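Local structure of toll-like receptor 6, Variable lymphocyte receptor B (Mus musculus, 3A79) at residues B[246-252]-B[276-280]. The protein probably recognises microbial lipopeptides as the extracellular leucine-rich repeat region of an innate immune receptor, here in an engineered fusion with a hagfish receptor fragment. Numbering follows the deposited sequence.
Sequences TRGPTLL and RPVEY. With NAG (2-acetamido-2-deoxy-beta-D-glucopyranose), chain E.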
ATOM      1  N   THR B 246      17.433 -15.776 -35.289  1.00 82.54           N
ATOM      2  CA  THR B 246      18.143 -15.839 -34.023  1.00 81.33           C
ATOM      3  C   THR B 246      19.452 -16.629 -34.061  1.00 92.18           C
ATOM      4  O   THR B 246      20.290 -16.488 -33.166  1.00 86.95           O
ATOM      5  CB  THR B 246      17.241 -16.441 -32.968  1.00 76.18           C
ATOM      6  OG1 THR B 246      16.509 -15.386 -32.338  1.00 66.93           O
ATOM      7  CG2 THR B 246      18.059 -17.191 -31.938  1.00 76.36           C
ATOM      8  N   ARG B 247      19.622 -17.471 -35.079  1.00100.72           N
ATOM      9  CA  ARG B 247      20.894 -18.160 -35.270  1.00 87.57           C
ATOM     10  C   ARG B 247      21.967 -17.084 -35.241  1.00 86.47           C
ATOM     11  O   ARG B 247      21.782 -15.991 -35.788  1.00 81.96           O
ATOM     12  CB  ARG B 247      20.912 -18.969 -36.573  1.00 81.54           C
ATOM     13  CG  ARG B 247      20.209 -20.332 -36.457  1.00 98.47           C
ATOM     14  CD  ARG B 247      20.332 -21.178 -37.720  1.00107.46           C
ATOM     15  NE  ARG B 247      21.723 -21.340 -38.131  1.00124.64           N
ATOM     16  CZ  ARG B 247      22.116 -22.003 -39.216  1.00141.97           C
ATOM     17  NH1 ARG B 247      21.220 -22.577 -40.013  1.00147.29           N
ATOM     18  NH2 ARG B 247      23.408 -22.091 -39.506  1.00145.73           N
ATOM     19  N   GLY B 248      23.074 -17.377 -34.579  1.00 86.88           N
ATOM     20  CA  GLY B 248      23.998 -16.325 -34.222  1.00 99.26           C
ATOM     21  C   GLY B 248      25.352 -16.216 -34.900  1.00116.28           C
ATOM     22  O   GLY B 248      26.220 -17.093 -34.758  1.00104.87           O
ATOM     23  N   PRO B 249      25.537 -15.137 -35.672  1.00128.23           N
ATOM     24  CA  PRO B 249      26.885 -14.584 -35.608  1.00132.88           C
ATOM     25  C   PRO B 249      27.136 -14.172 -34.154  1.00124.16           C
ATOM     26  O   PRO B 249      27.068 -15.010 -33.242  1.00117.79           O
ATOM     27  CB  PRO B 249      26.794 -13.355 -36.516  1.00126.17           C
ATOM     28  CG  PRO B 249      25.796 -13.757 -37.553  1.00124.50           C
ATOM     29  CD  PRO B 249      24.782 -14.630 -36.832  1.00124.56           C
ATOM     30  N   THR B 250      27.399 -12.891 -33.928  1.00112.59           N
ATOM     31  CA  THR B 250      27.692 -12.431 -32.577  1.00120.50           C
ATOM     32  C   THR B 250      26.429 -12.378 -31.707  1.00116.11           C
ATOM     33  O   THR B 250      25.533 -13.210 -31.856  1.00115.80           O
ATOM     34  CB  THR B 250      28.412 -11.068 -32.590  1.00127.37           C
ATOM     35  OG1 THR B 250      27.529 -10.059 -33.097  1.00133.22           O
ATOM     36  CG2 THR B 250      29.671 -11.144 -33.462  1.00118.47           C
ATOM     37  N   LEU B 251      26.370 -11.408 -30.796  1.00105.81           N
ATOM     38  CA  LEU B 251      25.227 -11.257 -29.897  1.00 91.03           C
ATOM     39  C   LEU B 251      24.194 -10.322 -30.495  1.00 88.66           C
ATOM     40  O   LEU B 251      24.504  -9.532 -31.383  1.00 98.12           O
ATOM     41  CB  LEU B 251      25.661 -10.714 -28.530  1.00 75.50           C
ATOM     42  CG  LEU B 251      26.481 -11.635 -27.630  1.00 75.29           C
ATOM     43  CD1 LEU B 251      25.736 -12.938 -27.407  1.00 73.20           C
ATOM     44  CD2 LEU B 251      27.877 -11.896 -28.218  1.00 83.87           C
ATOM     45  N   LEU B 252      22.966 -10.420 -30.005  1.00 74.72           N
ATOM     46  CA  LEU B 252      21.910  -9.502 -30.395  1.00 71.76           C
ATOM     47  C   LEU B 252      20.900  -9.387 -29.270  1.00 79.19           C
ATOM     48  O   LEU B 252      20.796 -10.264 -28.416  1.00 81.42           O
ATOM     49  CB  LEU B 252      21.204  -9.952 -31.682  1.00 69.84           C
ATOM     50  CG  LEU B 252      20.056 -10.969 -31.593  1.00 71.86           C
ATOM     51  CD1 LEU B 252      19.149 -10.867 -32.805  1.00 71.67           C
ATOM     52  CD2 LEU B 252      20.569 -12.394 -31.442  1.00 67.80           C
ATOM     53  N   ARG B 276      20.552 -19.754 -27.110  1.00 75.99           N
ATOM     54  CA  ARG B 276      20.840 -18.901 -28.248  1.00 72.26           C
ATOM     55  C   ARG B 276      21.643 -17.653 -27.870  1.00 83.32           C
ATOM     56  O   ARG B 276      21.793 -17.337 -26.685  1.00 84.02           O
ATOM     57  CB  ARG B 276      19.526 -18.576 -28.965  1.00 63.80           C
ATOM     58  CG  ARG B 276      18.717 -19.845 -29.200  1.00 68.63           C
ATOM     59  CD  ARG B 276      17.582 -19.673 -30.179  1.00 74.23           C
ATOM     60  NE  ARG B 276      17.355 -20.887 -30.962  1.00 72.91           N
ATOM     61  CZ  ARG B 276      17.628 -20.991 -32.260  1.00 77.98           C
ATOM     62  NH1 ARG B 276      18.121 -19.954 -32.919  1.00 81.15           N
ATOM     63  NH2 ARG B 276      17.402 -22.125 -32.908  1.00 83.17           N
ATOM     64  N   PRO B 277      22.197 -16.966 -28.885  1.00 84.51           N
ATOM     65  CA  PRO B 277      23.036 -15.766 -28.753  1.00 77.35           C
ATOM     66  C   PRO B 277      22.255 -14.500 -28.455  1.00 81.43           C
ATOM     67  O   PRO B 277      22.380 -13.533 -29.197  1.00 93.95           O
ATOM     68  CB  PRO B 277      23.670 -15.625 -30.139  1.00 70.69           C
ATOM     69  CG  PRO B 277      23.486 -16.957 -30.793  1.00 75.60           C
ATOM     70  CD  PRO B 277      22.200 -17.471 -30.265  1.00 78.35           C
ATOM     71  N   VAL B 278      21.468 -14.495 -27.389  1.00 77.81           N
ATOM     72  CA  VAL B 278      20.737 -13.293 -27.023  1.00 73.88           C
ATOM     73  C   VAL B 278      21.259 -12.744 -25.697  1.00 75.97           C
ATOM     74  O   VAL B 278      21.175 -13.412 -24.661  1.00 64.91           O
ATOM     75  CB  VAL B 278      19.222 -13.557 -26.957  1.00 64.90           C
ATOM     76  CG1 VAL B 278      18.488 -12.305 -26.527  1.00 69.52           C
ATOM     77  CG2 VAL B 278      18.712 -14.038 -28.309  1.00 54.01           C
ATOM     78  N   GLU B 279      21.817 -11.533 -25.750  1.00 84.39           N
ATOM     79  CA  GLU B 279      22.433 -10.888 -24.588  1.00 83.68           C
ATOM     80  C   GLU B 279      21.403 -10.158 -23.729  1.00 79.20           C
ATOM     81  O   GLU B 279      21.362 -10.326 -22.511  1.00 83.25           O
ATOM     82  CB  GLU B 279      23.537  -9.914 -25.029  1.00 83.43           C
ATOM     83  CG  GLU B 279      24.511  -9.534 -23.915  1.00 82.36           C
ATOM     84  CD  GLU B 279      25.494  -8.441 -24.320  1.00 86.87           C
ATOM     85  OE1 GLU B 279      25.184  -7.646 -25.243  1.00 78.90           O
ATOM     86  OE2 GLU B 279      26.578  -8.374 -23.695  1.00 90.67           O
ATOM     87  N   TYR B 280      20.578  -9.338 -24.365  1.00 74.47           N
ATOM     88  CA  TYR B 280      19.489  -8.685 -23.660  1.00 66.14           C
ATOM     89  C   TYR B 280      18.129  -9.106 -24.215  1.00 61.75           C
ATOM     90  O   TYR B 280      17.867  -8.979 -25.405  1.00 65.84           O
ATOM     91  CB  TYR B 280      19.645  -7.171 -23.716  1.00 60.57           C
ATOM     92  CG  TYR B 280      20.821  -6.651 -22.930  1.00 74.79           C
ATOM     93  CD1 TYR B 280      22.111  -6.817 -23.403  1.00 83.37           C
ATOM     94  CD2 TYR B 280      20.644  -5.981 -21.721  1.00 76.06           C
ATOM     95  CE1 TYR B 280      23.202  -6.339 -22.698  1.00 86.20           C
ATOM     96  CE2 TYR B 280      21.736  -5.497 -21.003  1.00 78.95           C
ATOM     97  CZ  TYR B 280      23.016  -5.682 -21.506  1.00 88.69           C
ATOM     98  OH  TYR B 280      24.130  -5.221 -20.833  1.00 92.97           O
TER
HETATM   99  C1  NAG E   1      21.805  -4.426 -26.694  1.00 99.77           C
HETATM  100  C2  NAG E   1      22.317  -3.236 -27.528  1.00118.27           C
HETATM  101  C3  NAG E   1      23.027  -2.088 -26.798  1.00121.44           C
HETATM  102  C4  NAG E   1      22.817  -2.019 -25.291  1.00117.50           C
HETATM  103  C5  NAG E   1      22.562  -3.369 -24.650  1.00106.35           C
HETATM  104  C6  NAG E   1      21.958  -3.075 -23.291  1.00 99.26           C
HETATM  105  C7  NAG E   1      23.954  -4.801 -28.561  1.00102.68           C
HETATM  106  C8  NAG E   1      24.814  -5.092 -27.355  1.00 89.24           C
HETATM  107  N2  NAG E   1      23.243  -3.670 -28.571  1.00120.97           N
HETATM  108  O3  NAG E   1      22.578  -0.871 -27.356  1.00120.65           O
HETATM  109  O4  NAG E   1      23.933  -1.391 -24.684  1.00124.48           O
HETATM  110  O5  NAG E   1      21.582  -4.113 -25.337  1.00104.81           O
HETATM  111  O6  NAG E   1      20.810  -2.276 -23.500  1.00 93.54           O
HETATM  112  O7  NAG E   1      23.920  -5.573 -29.518  1.00 89.31           O
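Pro277 is the centre of an inverse gamma turn that sits in the curve of the loop 246-252, its ring turned toward Gly248 while its carbonyl starts the pairing of two parallel strands. CG of Pro277 lies 3.5 Å from CA of Gly248. CB of the proline meets the carbonyl oxygen of Thr250 at 3.5 Å, and CD faces that of Thr246. Two backbone bonds follow: Leu252 N gives its hydrogen to Pro277 O (3.3 Å), and Leu252 O accepts from Glu279 N (3.1 Å), so Leu252 bonds to both neighbours of Val278, the pattern of a parallel bridge. CA of Val278 adds a CH···O contact to the same oxygen. Inside, CD2 of Leu252 packs on CG2 of Val278 at 4.0 Å; on the other side of the chain, CB of Leu251 lies beside CB of Glu279. At the far end the Arg276 side chain crosses Thr246 at about a right angle; the threonine CG2 methyl lies at the guanidinium edge, near its plane, as does Arg247 N, and a weak hydrogen bond joins NH1 to Ser243 O. A sugar of a glycan attached to the protein itself, also beside Asn253 and Glu279, lies over one face of Tyr280, NAG C6 3.2 Å above the ring plane. With chi1 at -68°, CG of Tyr280 stands anti to the carbonyl carbon, which directs the ring to the glycan. A serine here would probably deprive the sugar of this flat platform and lose the weak hydrogen bond between the hydroxyl and Lys305 NZ. Within the TLR6 part of the fusion, the contact joins successive turns of the leucine-rich repeat solenoid: the loop leaving helix 235-246 enters strand 252-261 alongside the start of strand 278-288, whose Glu279 backbone bonds onward to Lys305 and Ser306 by strand 306-314.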